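PDB 3EZF: ParA from Salmonella enterica subsp. enterica serovar Newport str. SL317, which probably binds and hydrolyses ATP to drive plasmid partition and, with ADP bound, represses transcription through its winged helix-turn-helix DNA-binding domain. Local coordinates for residues G71-N75 / L87-N91; L264-A268 / M297-L301; S313-K319 / N340-L346. All coordinates share one frame; numbering follows the deposited sequence.

Contact 1. Residues G71-N75 / L87-N91; sequences GYQFN and LTIQN. Unlike the reference sequence in segment 71-75: Q73 (reference Glu).
The side chain of Y72 leaves its backbone with CG opposite the amide N (chi1 -162°), which carries the phenol across to the first turn of helix 89-98, where N91 folds its own CG back beside its N (chi1 -65°) and holds its amide between the two segments. Each end of that amide then has work to do. OD1 takes two backbone donors from opposite faces of its plane: N75 N, 3.3 Å from N91 OD1 in a straight bond (168°), and T88 N, 3.1 Å from N91 OD1 but sitting well above the carbonyl plane. ND2 gives a weak bond to the phenol, with N91 ND2 3.1 Å from Y72 OH at the edge of the ring. The same hydroxyl is hydrogen-bonded to D94 one turn further along the helix. In return T88, the N-cap residue, accepts through OG1: T88 OG1 lies 3.2 Å from N91 N and also takes a weak bond from Q90 N, which completes a capping box. Beneath these polar groups, L87 CD2 approaches F74 CD1 to 3.8 Å, while N91 CB lies at the edge of the F74 ring, 4.0 Å from F74 CD1, with the amide nearly perpendicular to it. CE2 of Y72 lies over one face of the F74 ring, toward its rim. F74 also reaches I64 and M67 of helix 57-69 and I95 of helix 89-98, sealing the join between them, as suits the core of a winged helix-turn-helix domain. Next to Y41, N75 CB meets T88 CG2 at 4.0 Å. N91 thus both completes the capping box and binds the loop that follows helix 57-69, so one carboxamide links the start of helix 89-98 to the backbone at N75, with a weaker tie to Y72.

Contact 2. Residues L264-A268 / M297-L301; sequences LNGLA and MLEQL
L301 sets its two methyls among L264, L267 and A268. Both branches pack on A268 CB, with L301 CD2 3.6 Å from it. CD2 adds L264, where L301 CD2 lies 3.8 Å from L264 CD1 and also abuts the carbonyl of L264, an oxygen already engaged by A268 N in the helix. CD1 adds L267, with L301 CD1 4.1 Å from L267 CB. L264 and L301 lie alongside with their ends pointing opposite ways. The bend in L264, with chi2 at -79°, directs CD1 across Q300, roughly perpendicular to it, touching its CB and its amide end, with L264 CD1 3.8 Å from Q300 NE2. L267 crosses M297 obliquely, its CD1 3.8 Å from M297 CB, and the same methyl comes within 4.3 Å of L298 CD2. Both helices belong to the connections of the parallel sheet of a P-loop NTPase: helix 261-267 lies between strands 250-254 and 272-277, and helix 294-303 between 272-277 and 312-317, so the contact ties two successive crossovers together mainly by apolar side chains. Around this layer, Y233 touches both L264 and L301, V306 lies against L301 and P308 against L298. N265 ties helix 261-267 to Q232 O through ND2 and to L236 N through OD1, its ND2 also bonding P261 O one turn back in the same helix. Further out, the second subunit reaches the helix 294-303 side, with F214 of that chain on M297 and Y7 of that chain on L298.

Contact 3. Residues S313-K319 / N340-L346; sequences SIGFMSK and NILDSSL
G315 is clasped at both backbone polar atoms by residues on either side of I341: L342 N donates to G315 O at 2.6 Å, and G315 N donates to N340 O at 3.1 Å. This is a single parallel bridge of G315 with I341. Farther on, L346 N reaches M317 O at 3.1 Å in a weak bond, part of a second bridge pairing S318 with L346. Between the bridges the 340-346 chain spends two extra residues and bows outward around D343, which salt-bridges R394 of helix 378-400. The segment therefore runs beside strand 312-317, the outermost strand of the sheet within the chain, without becoming a regular strand. Packing follows the backbone. The F316 ring, turned by a chi1 of 64°, runs alongside L342, F316 CD2 3.4 Å from L342 CD1, while F316 CE1 lies 4.0 Å from L346 CB. I314 CG2 meets L342 CG at 3.7 Å. F387 of helix 378-400 stacks edge-to-face on F316. Near the start of strand 312-317, S313 OG is hydrogen-bonded to D6 of the second subunit. Backbone bonds thus tether the loop at its two bridges, and its leucines join F316 in an apolar layer between the sheet edge and helix 378-400.

Contact 1 lies in the helix-turn-helix region, its centre 44 Å from that of contact 2 and 36 Å from that of contact 3, and touches neither. The other two share the nucleotide-binding fold: helix 294-303 of contact 2 is followed in the chain by strand 312-317 of contact 3, although their nearest atoms remain about 9 Å apart. Contact 2 is buried and almost wholly apolar in its side-chain meetings; contacts 1 and 3 are only partly buried and depend on hydrogen bonds, in one case through an asparagine amide that is part of a capping box, in the other through backbone pairing at a sheet edge. Contacts 2 and 3 both reach the second subunit; contact 1 does not.

Contact 1. Residues G71-N75 / L87-N91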
loop_
_atom_site.group_PDB
_atom_site.type_symbol
_atom_site.label_atom_id
_atom_site.label_comp_id
_atom_site.label_asym_id
_atom_site.label_seq_id
_atom_site.Cartn_x
_atom_site.Cartn_y
_atom_site.Cartn_z
ATOM N N GLY A 71 35.331 -24.764 28.726
ATOM C CA GLY A 71 35.210 -23.597 27.876
ATOM C C GLY A 71 33.815 -23.008 27.868
ATOM O O GLY A 71 33.022 -23.222 28.781
ATOM N N TYR A 72 33.508 -22.271 26.813
ATOM C CA TYR A 72 32.205 -21.632 26.675
ATOM C C TYR A 72 32.012 -20.615 27.789
ATOM O O TYR A 72 32.184 -20.940 28.964
ATOM C CB TYR A 72 31.067 -22.657 26.728
ATOM C CG TYR A 72 29.779 -22.107 26.164
ATOM C CD1 TYR A 72 29.321 -22.502 24.911
ATOM C CD2 TYR A 72 29.054 -21.130 26.853
ATOM C CE1 TYR A 72 28.179 -21.937 24.355
ATOM C CE2 TYR A 72 27.911 -20.561 26.308
ATOM C CZ TYR A 72 27.482 -20.970 25.056
ATOM O OH TYR A 72 26.372 -20.403 24.487
ATOM N N GLN A 73 31.621 -19.402 27.404
ATOM C CA GLN A 73 31.408 -18.287 28.332
ATOM C C GLN A 73 30.005 -17.752 28.258
ATOM O O GLN A 73 29.598 -17.233 27.216
ATOM C CB GLN A 73 32.291 -17.120 27.953
ATOM C CG GLN A 73 32.810 -16.279 29.070
ATOM C CD GLN A 73 34.266 -16.145 28.879
ATOM O OE1 GLN A 73 34.970 -17.154 28.872
ATOM N NE2 GLN A 73 34.746 -14.922 28.670
ATOM N N PHE A 74 29.288 -17.795 29.364
ATOM C CA PHE A 74 27.946 -17.256 29.334
ATOM C C PHE A 74 28.032 -15.749 29.592
ATOM O O PHE A 74 28.985 -15.256 30.203
ATOM C CB PHE A 74 27.069 -17.940 30.391
ATOM C CG PHE A 74 26.871 -19.411 30.152
ATOM C CD1 PHE A 74 25.847 -19.865 29.334
ATOM C CD2 PHE A 74 27.735 -20.340 30.723
ATOM C CE1 PHE A 74 25.694 -21.222 29.086
ATOM C CE2 PHE A 74 27.592 -21.696 30.482
ATOM C CZ PHE A 74 26.571 -22.141 29.665
ATOM N N ASN A 75 27.031 -15.032 29.102
ATOM C CA ASN A 75 26.934 -13.589 29.248
ATOM C C ASN A 75 26.569 -13.251 30.704
ATOM O O ASN A 75 25.789 -13.969 31.332
ATOM C CB ASN A 75 25.859 -13.090 28.272
ATOM C CG ASN A 75 25.863 -11.605 28.104
ATOM O OD1 ASN A 75 26.873 -11.020 27.743
ATOM N ND2 ASN A 75 24.724 -10.980 28.353
ATOM N N LEU A 87 22.034 -15.019 30.192
ATOM C CA LEU A 87 22.276 -15.818 28.998
ATOM C C LEU A 87 21.517 -15.233 27.823
ATOM O O LEU A 87 20.411 -14.718 27.987
ATOM C CB LEU A 87 21.828 -17.276 29.209
ATOM C CG LEU A 87 21.926 -17.985 30.559
ATOM C CD1 LEU A 87 21.680 -19.462 30.311
ATOM C CD2 LEU A 87 23.286 -17.779 31.204
ATOM N N THR A 88 22.119 -15.323 26.640
ATOM C CA THR A 88 21.513 -14.815 25.411
ATOM C C THR A 88 20.749 -15.912 24.689
ATOM O O THR A 88 20.865 -17.086 25.020
ATOM C CB THR A 88 22.566 -14.340 24.436
ATOM O OG1 THR A 88 23.373 -15.463 24.039
ATOM C CG2 THR A 88 23.427 -13.271 25.077
ATOM N N ILE A 89 19.986 -15.519 23.677
ATOM C CA ILE A 89 19.217 -16.466 22.890
ATOM C C ILE A 89 20.129 -17.603 22.441
ATOM O O ILE A 89 19.679 -18.742 22.313
ATOM C CB ILE A 89 18.605 -15.802 21.615
ATOM C CG1 ILE A 89 17.615 -14.694 22.000
ATOM C CG2 ILE A 89 17.916 -16.862 20.756
ATOM C CD1 ILE A 89 16.396 -15.193 22.705
ATOM N N GLN A 90 21.407 -17.305 22.204
ATOM C CA GLN A 90 22.347 -18.342 21.755
ATOM C C GLN A 90 22.787 -19.223 22.890
ATOM O O GLN A 90 22.931 -20.431 22.718
ATOM C CB GLN A 90 23.595 -17.746 21.090
ATOM C CG GLN A 90 23.664 -17.946 19.570
ATOM C CD GLN A 90 23.584 -19.400 19.138
ATOM O OE1 GLN A 90 22.949 -19.720 18.136
ATOM N NE2 GLN A 90 24.231 -20.278 19.877
ATOM N N ASN A 91 23.030 -18.610 24.043
ATOM C CA ASN A 91 23.423 -19.353 25.238
ATOM C C ASN A 91 22.351 -20.418 25.532
ATOM O O ASN A 91 22.671 -21.601 25.717
ATOM C CB ASN A 91 23.560 -18.396 26.427
ATOM C CG ASN A 91 24.683 -17.389 26.240
ATOM O OD1 ASN A 91 24.900 -16.507 27.081
ATOM N ND2 ASN A 91 25.403 -17.515 25.138
#

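Contact 2. Residues L264-A268 / M297-L301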
loop_
_atom_site.group_PDB
_atom_site.type_symbol
_atom_site.label_atom_id
_atom_site.label_comp_id
_atom_site.label_asym_id
_atom_site.label_seq_id
_atom_site.Cartn_x
_atom_site.Cartn_y
_atom_site.Cartn_z
ATOM N N LEU A 264 2.655 -15.095 -9.003
ATOM C CA LEU A 264 2.699 -16.395 -9.662
ATOM C C LEU A 264 3.933 -17.201 -9.233
ATOM O O LEU A 264 3.831 -18.388 -8.916
ATOM C CB LEU A 264 2.697 -16.211 -11.186
ATOM C CG LEU A 264 1.412 -15.997 -12.008
ATOM C CD1 LEU A 264 0.732 -17.318 -12.222
ATOM C CD2 LEU A 264 0.484 -15.029 -11.328
ATOM N N ASN A 265 5.099 -16.564 -9.228
ATOM C CA ASN A 265 6.320 -17.240 -8.816
ATOM C C ASN A 265 6.181 -17.625 -7.355
ATOM O O ASN A 265 6.583 -18.723 -6.965
ATOM C CB ASN A 265 7.540 -16.337 -9.018
ATOM C CG ASN A 265 8.288 -16.648 -10.303
ATOM O OD1 ASN A 265 8.920 -17.694 -10.436
ATOM N ND2 ASN A 265 8.210 -15.743 -11.254
ATOM N N GLY A 266 5.612 -16.734 -6.545
ATOM C CA GLY A 266 5.423 -17.054 -5.142
ATOM C C GLY A 266 4.565 -18.301 -4.942
ATOM O O GLY A 266 5.000 -19.269 -4.331
ATOM N N LEU A 267 3.339 -18.276 -5.451
ATOM C CA LEU A 267 2.448 -19.416 -5.321
ATOM C C LEU A 267 3.069 -20.682 -5.867
ATOM O O LEU A 267 2.824 -21.770 -5.346
ATOM C CB LEU A 267 1.151 -19.177 -6.090
ATOM C CG LEU A 267 0.123 -18.207 -5.535
ATOM C CD1 LEU A 267 -1.099 -18.277 -6.397
ATOM C CD2 LEU A 267 -0.228 -18.575 -4.107
ATOM N N ALA A 268 3.862 -20.535 -6.925
ATOM C CA ALA A 268 4.496 -21.679 -7.591
ATOM C C ALA A 268 5.649 -22.363 -6.852
ATOM O O ALA A 268 6.126 -23.398 -7.298
ATOM C CB ALA A 268 4.962 -21.252 -9.000
ATOM N N MET A 297 -5.429 -18.186 -10.602
ATOM C CA MET A 297 -3.987 -17.988 -10.494
ATOM C C MET A 297 -3.303 -19.338 -10.614
ATOM O O MET A 297 -2.417 -19.530 -11.452
ATOM C CB MET A 297 -3.623 -17.369 -9.141
ATOM C CG MET A 297 -4.261 -16.032 -8.848
ATOM S SD MET A 297 -3.434 -14.706 -9.716
ATOM C CE MET A 297 -4.714 -14.140 -10.859
ATOM N N LEU A 298 -3.720 -20.275 -9.766
ATOM C CA LEU A 298 -3.145 -21.617 -9.764
ATOM C C LEU A 298 -3.326 -22.318 -11.101
ATOM O O LEU A 298 -2.605 -23.260 -11.413
ATOM C CB LEU A 298 -3.762 -22.467 -8.652
ATOM C CG LEU A 298 -3.360 -22.138 -7.212
ATOM C CD1 LEU A 298 -4.178 -22.974 -6.244
ATOM C CD2 LEU A 298 -1.886 -22.425 -7.018
ATOM N N GLU A 299 -4.285 -21.862 -11.899
ATOM C CA GLU A 299 -4.501 -22.485 -13.194
ATOM C C GLU A 299 -3.450 -22.029 -14.204
ATOM O O GLU A 299 -2.896 -22.852 -14.937
ATOM C CB GLU A 299 -5.914 -22.198 -13.710
ATOM C CG GLU A 299 -6.933 -23.252 -13.309
ATOM C CD GLU A 299 -8.270 -23.075 -14.017
ATOM O OE1 GLU A 299 -9.162 -23.941 -13.842
ATOM O OE2 GLU A 299 -8.428 -22.068 -14.750
ATOM N N GLN A 300 -3.164 -20.728 -14.239
ATOM C CA GLN A 300 -2.156 -20.216 -15.166
ATOM C C GLN A 300 -0.867 -21.007 -14.979
ATOM O O GLN A 300 -0.193 -21.346 -15.949
ATOM C CB GLN A 300 -1.873 -18.741 -14.914
ATOM C CG GLN A 300 -3.066 -17.843 -15.063
ATOM C CD GLN A 300 -2.664 -16.385 -15.081
ATOM O OE1 GLN A 300 -3.508 -15.489 -15.000
ATOM N NE2 GLN A 300 -1.364 -16.137 -15.198
ATOM N N LEU A 301 -0.532 -21.298 -13.726
ATOM C CA LEU A 301 0.664 -22.055 -13.423
ATOM C C LEU A 301 0.578 -23.429 -14.058
ATOM O O LEU A 301 1.593 -24.092 -14.239
ATOM C CB LEU A 301 0.832 -22.202 -11.915
ATOM C CG LEU A 301 1.247 -20.958 -11.144
ATOM C CD1 LEU A 301 1.229 -21.259 -9.659
ATOM C CD2 LEU A 301 2.636 -20.533 -11.586
#

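Contact 3. Residues S313-K319 / N340-L346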
loop_
_atom_site.group_PDB
_atom_site.type_symbol
_atom_site.label_atom_id
_atom_site.label_comp_id
_atom_site.label_asym_id
_atom_site.label_seq_id
_atom_site.Cartn_x
_atom_site.Cartn_y
_atom_site.Cartn_z
ATOM N N SER A 313 -2.906 -24.770 4.085
ATOM C CA SER A 313 -3.375 -23.398 4.164
ATOM C C SER A 313 -3.799 -23.047 5.583
ATOM O O SER A 313 -4.318 -23.879 6.314
ATOM C CB SER A 313 -4.540 -23.174 3.202
ATOM O OG SER A 313 -5.706 -23.797 3.693
ATOM N N ILE A 314 -3.559 -21.801 5.964
ATOM C CA ILE A 314 -3.917 -21.318 7.280
ATOM C C ILE A 314 -4.566 -19.955 7.101
ATOM O O ILE A 314 -4.110 -19.152 6.292
ATOM C CB ILE A 314 -2.669 -21.154 8.180
ATOM C CG1 ILE A 314 -1.916 -22.482 8.299
ATOM C CG2 ILE A 314 -3.082 -20.645 9.554
ATOM C CD1 ILE A 314 -2.702 -23.604 8.924
ATOM N N GLY A 315 -5.641 -19.712 7.844
ATOM C CA GLY A 315 -6.334 -18.439 7.780
ATOM C C GLY A 315 -6.598 -17.961 9.197
ATOM O O GLY A 315 -6.706 -18.786 10.104
ATOM N N PHE A 316 -6.691 -16.647 9.401
ATOM C CA PHE A 316 -6.948 -16.092 10.737
ATOM C C PHE A 316 -7.253 -14.587 10.739
ATOM O O PHE A 316 -6.855 -13.859 9.835
ATOM C CB PHE A 316 -5.760 -16.390 11.678
ATOM C CG PHE A 316 -4.462 -15.727 11.274
ATOM C CD1 PHE A 316 -4.265 -14.365 11.468
ATOM C CD2 PHE A 316 -3.435 -16.472 10.700
ATOM C CE1 PHE A 316 -3.068 -13.752 11.097
ATOM C CE2 PHE A 316 -2.232 -15.865 10.327
ATOM C CZ PHE A 316 -2.050 -14.504 10.526
ATOM N N MET A 317 -7.965 -14.130 11.764
ATOM C CA MET A 317 -8.307 -12.721 11.883
ATOM C C MET A 317 -7.129 -11.942 12.446
ATOM O O MET A 317 -6.296 -12.502 13.159
ATOM C CB MET A 317 -9.519 -12.555 12.792
ATOM C CG MET A 317 -10.729 -13.328 12.313
ATOM S SD MET A 317 -10.983 -13.156 10.524
ATOM C CE MET A 317 -11.704 -11.491 10.440
ATOM N N SER A 318 -7.066 -10.649 12.134
ATOM C CA SER A 318 -5.973 -9.799 12.605
ATOM C C SER A 318 -6.433 -8.656 13.531
ATOM O O SER A 318 -7.068 -7.696 13.099
ATOM C CB SER A 318 -5.207 -9.227 11.401
ATOM O OG SER A 318 -3.846 -8.968 11.718
ATOM N N LYS A 319 -6.086 -8.778 14.806
ATOM C CA LYS A 319 -6.432 -7.804 15.837
ATOM C C LYS A 319 -7.932 -7.718 16.053
ATOM O O LYS A 319 -8.415 -6.792 16.700
ATOM C CB LYS A 319 -5.879 -6.412 15.501
ATOM C CG LYS A 319 -5.073 -5.763 16.641
ATOM C CD LYS A 319 -5.835 -5.725 17.962
ATOM C CE LYS A 319 -4.925 -5.331 19.120
ATOM N NZ LYS A 319 -4.234 -4.033 18.894
ATOM N N ASN A 340 -9.456 -25.176 7.951
ATOM C CA ASN A 340 -8.213 -24.449 7.690
ATOM C C ASN A 340 -8.005 -23.124 8.431
ATOM O O ASN A 340 -6.932 -22.532 8.333
ATOM C CB ASN A 340 -8.043 -24.222 6.182
ATOM C CG ASN A 340 -7.572 -25.471 5.451
ATOM O OD1 ASN A 340 -6.534 -26.056 5.799
ATOM N ND2 ASN A 340 -8.324 -25.883 4.429
ATOM N N ILE A 341 -9.015 -22.662 9.163
ATOM C CA ILE A 341 -8.915 -21.413 9.931
ATOM C C ILE A 341 -8.139 -21.672 11.225
ATOM O O ILE A 341 -8.157 -22.790 11.743
ATOM C CB ILE A 341 -10.321 -20.879 10.329
ATOM C CG1 ILE A 341 -10.201 -19.599 11.170
ATOM C CG2 ILE A 341 -11.063 -21.934 11.144
ATOM C CD1 ILE A 341 -10.156 -18.311 10.375
ATOM N N LEU A 342 -7.463 -20.648 11.742
ATOM C CA LEU A 342 -6.716 -20.788 12.989
ATOM C C LEU A 342 -7.693 -20.903 14.160
ATOM O O LEU A 342 -8.907 -20.786 13.980
ATOM C CB LEU A 342 -5.785 -19.588 13.215
ATOM C CG LEU A 342 -4.291 -19.768 12.907
ATOM C CD1 LEU A 342 -3.522 -18.548 13.374
ATOM C CD2 LEU A 342 -3.756 -21.002 13.612
ATOM N N ASP A 343 -7.157 -21.139 15.355
ATOM C CA ASP A 343 -7.969 -21.269 16.563
ATOM C C ASP A 343 -7.651 -20.089 17.451
ATOM O O ASP A 343 -8.164 -19.965 18.562
ATOM C CB ASP A 343 -7.623 -22.555 17.294
ATOM C CG ASP A 343 -7.611 -23.744 16.380
ATOM O OD1 ASP A 343 -8.691 -24.096 15.854
ATOM O OD2 ASP A 343 -6.515 -24.313 16.184
ATOM N N SER A 344 -6.769 -19.235 16.950
ATOM C CA SER A 344 -6.375 -18.031 17.651
ATOM C C SER A 344 -6.183 -16.977 16.572
ATOM O O SER A 344 -5.783 -17.287 15.447
ATOM C CB SER A 344 -5.077 -18.254 18.427
ATOM O OG SER A 344 -5.236 -17.843 19.776
ATOM N N SER A 345 -6.502 -15.735 16.910
ATOM C CA SER A 345 -6.363 -14.639 15.971
ATOM C C SER A 345 -5.264 -13.721 16.474
ATOM O O SER A 345 -5.129 -13.500 17.678
ATOM C CB SER A 345 -7.681 -13.872 15.858
ATOM O OG SER A 345 -8.040 -13.313 17.106
ATOM N N LEU A 346 -4.471 -13.203 15.545
ATOM C CA LEU A 346 -3.378 -12.305 15.880
ATOM C C LEU A 346 -3.920 -10.958 16.320
ATOM O O LEU A 346 -4.710 -10.353 15.615
ATOM C CB LEU A 346 -2.472 -12.113 14.662
ATOM C CG LEU A 346 -1.488 -10.941 14.654
ATOM C CD1 LEU A 346 -0.526 -11.053 15.830
ATOM C CD2 LEU A 346 -0.737 -10.930 13.330
#